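Local coordinates for protein putative aldo/keto reductase (Salmonella enterica subsp. enterica serovar Typhimurium, PDB 4R9O) that probably acts as an NADP-dependent oxidoreductase of the aldo/keto reductase family, built on a TIM barrel, at residues L45-T50 / E270-A275. Numbering follows the deposited sequence.
Sequences LDLGVT and ERVRAA
Neither face of the Arg273 guanidinium carries a stacked group from residues 45-50. The two methyls of Leu47 stand beside it instead, with Leu47 CD1 4.5 Å from Arg273 NE, which is loose packing and not a polar bond. The closer touch is at the root of that arginine: Leu47 CD1 lies 4.2 Å from both CA and CB of Arg273, so the methyl rests against the helix surface where the side chain leaves it. With CG anti to the carbonyl carbon (chi1 -55°) and CD1 extended from CA, Leu47 reaches this spot with the end of its chain. The same methyl also meets Val272 CG1 at 4.3 Å, so one branch of Leu47 touches two consecutive residues of helix 269-276.

This joins two neighbouring parts of the barrel's outer layer. Helix 34-46 is the crossover helix of a beta-alpha-beta unit, between parallel strands 16-23 and 51-53, and helix 269-276 follows strand 261-264, which pairs with 16-23 from the other side; the contact therefore sits where the barrel closes. Leu47 comes just before Gly48, whose positive phi (101°) ends the helix in a Schellman motif, with Gly48 N bonded to Leu45 O at 2.9 Å. The chain then turns towards strand 51-53, and Val49 follows on the buried side.

Val49 CG2 approaches Val272 CG1 more loosely, at 4.5 Å, so that CG1 faces a branch of each of the two residues flanking Gly48. Both valines also touch Met22 of strand 16-23, and Leu47 and Val49 both pack on Leu276. Farther round the helix, Arg271 forms a salt bridge with Glu246 and touches Leu215 and Ser266, two residues that probably bind NADP(+), while Arg273 keeps to the exposed side.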
loop_
_atom_site.group_PDB
_atom_site.type_symbol
_atom_site.label_atom_id
_atom_site.label_comp_id
_atom_site.label_asym_id
_atom_site.label_seq_id
_atom_site.Cartn_x
_atom_site.Cartn_y
_atom_site.Cartn_z
ATOM N N LEU C 45 8.843 -26.504 35.232
ATOM C CA LEU C 45 10.165 -27.119 35.334
ATOM C C LEU C 45 10.062 -28.640 35.215
ATOM O O LEU C 45 10.822 -29.270 34.480
ATOM C CB LEU C 45 10.810 -26.728 36.664
ATOM C CG LEU C 45 12.274 -26.288 36.764
ATOM C CD1 LEU C 45 12.732 -25.560 35.528
ATOM C CD2 LEU C 45 12.456 -25.397 37.988
ATOM N N ASP C 46 9.103 -29.210 35.946
ATOM C CA ASP C 46 8.813 -30.641 35.923
ATOM C C ASP C 46 8.437 -31.145 34.541
ATOM O O ASP C 46 8.718 -32.289 34.194
ATOM C CB ASP C 46 7.678 -30.966 36.892
ATOM C CG ASP C 46 8.159 -31.153 38.311
ATOM O OD1 ASP C 46 9.283 -31.674 38.487
ATOM O OD2 ASP C 46 7.413 -30.786 39.247
ATOM N N LEU C 47 7.781 -30.295 33.760
ATOM C CA LEU C 47 7.386 -30.658 32.406
ATOM C C LEU C 47 8.534 -30.473 31.413
ATOM O O LEU C 47 8.413 -30.850 30.248
ATOM C CB LEU C 47 6.174 -29.836 31.964
ATOM C CG LEU C 47 4.952 -29.906 32.885
ATOM C CD1 LEU C 47 3.783 -29.114 32.310
ATOM C CD2 LEU C 47 4.558 -31.351 33.168
ATOM N N GLY C 48 9.643 -29.895 31.873
ATOM C CA GLY C 48 10.810 -29.712 31.023
ATOM C C GLY C 48 10.984 -28.306 30.472
ATOM O O GLY C 48 11.879 -28.054 29.664
ATOM N N VAL C 49 10.132 -27.383 30.904
ATOM C CA VAL C 49 10.253 -25.990 30.482
ATOM C C VAL C 49 11.235 -25.251 31.393
ATOM O O VAL C 49 10.879 -24.841 32.498
ATOM C CB VAL C 49 8.892 -25.271 30.497
ATOM C CG1 VAL C 49 9.048 -23.824 30.015
ATOM C CG2 VAL C 49 7.882 -26.032 29.646
ATOM N N THR C 50 12.472 -25.092 30.929
ATOM C CA THR C 50 13.517 -24.490 31.749
ATOM C C THR C 50 13.855 -23.045 31.370
ATOM O O THR C 50 14.383 -22.290 32.189
ATOM C CB THR C 50 14.806 -25.331 31.683
ATOM O OG1 THR C 50 15.282 -25.374 30.333
ATOM C CG2 THR C 50 14.543 -26.758 32.188
ATOM N N GLU C 270 -2.304 -25.898 33.375
ATOM C CA GLU C 270 -3.154 -26.697 32.502
ATOM C C GLU C 270 -2.885 -26.378 31.033
ATOM O O GLU C 270 -2.728 -27.281 30.213
ATOM C CB GLU C 270 -4.626 -26.451 32.846
ATOM C CG GLU C 270 -4.943 -24.978 33.098
ATOM C CD GLU C 270 -5.976 -24.766 34.191
ATOM O OE1 GLU C 270 -7.172 -24.610 33.863
ATOM O OE2 GLU C 270 -5.588 -24.756 35.381
ATOM N N ARG C 271 -2.817 -25.088 30.715
ATOM C CA ARG C 271 -2.636 -24.637 29.336
ATOM C C ARG C 271 -1.199 -24.803 28.843
ATOM O O ARG C 271 -0.973 -25.036 27.654
ATOM C CB ARG C 271 -3.068 -23.176 29.195
ATOM C CG ARG C 271 -4.575 -22.980 29.093
ATOM C CD ARG C 271 -4.922 -21.519 28.827
ATOM N NE ARG C 271 -4.216 -20.987 27.659
ATOM C CZ ARG C 271 -4.751 -20.852 26.447
ATOM N NH1 ARG C 271 -6.016 -21.194 26.227
ATOM N NH2 ARG C 271 -4.020 -20.360 25.454
ATOM N N VAL C 272 -0.234 -24.656 29.742
ATOM C CA VAL C 272 1.156 -24.981 29.433
ATOM C C VAL C 272 1.296 -26.446 29.021
ATOM O O VAL C 272 1.948 -26.759 28.029
ATOM C CB VAL C 272 2.090 -24.725 30.636
ATOM C CG1 VAL C 272 3.491 -25.284 30.361
ATOM C CG2 VAL C 272 2.136 -23.248 30.982
ATOM N N ARG C 273 0.688 -27.340 29.799
ATOM C CA ARG C 273 0.716 -28.771 29.509
ATOM C C ARG C 273 0.116 -29.048 28.140
ATOM O O ARG C 273 0.651 -29.839 27.360
ATOM C CB ARG C 273 -0.039 -29.549 30.590
ATOM C CG ARG C 273 0.010 -31.058 30.440
ATOM C CD ARG C 273 -0.665 -31.751 31.616
ATOM N NE ARG C 273 -0.072 -31.368 32.896
ATOM C CZ ARG C 273 -0.743 -30.820 33.906
ATOM N NH1 ARG C 273 -2.045 -30.589 33.800
ATOM N NH2 ARG C 273 -0.110 -30.506 35.028
ATOM N N ALA C 274 -0.986 -28.368 27.841
ATOM C CA ALA C 274 -1.663 -28.529 26.560
ATOM C C ALA C 274 -0.850 -27.938 25.419
ATOM O O ALA C 274 -1.110 -28.218 24.261
ATOM C CB ALA C 274 -3.047 -27.893 26.604
ATOM N N ALA C 275 0.129 -27.106 25.740
ATOM C CA ALA C 275 0.995 -26.557 24.712
ATOM C C ALA C 275 2.055 -27.580 24.322
ATOM O O ALA C 275 2.349 -27.772 23.148
ATOM C CB ALA C 275 1.645 -25.269 25.195
#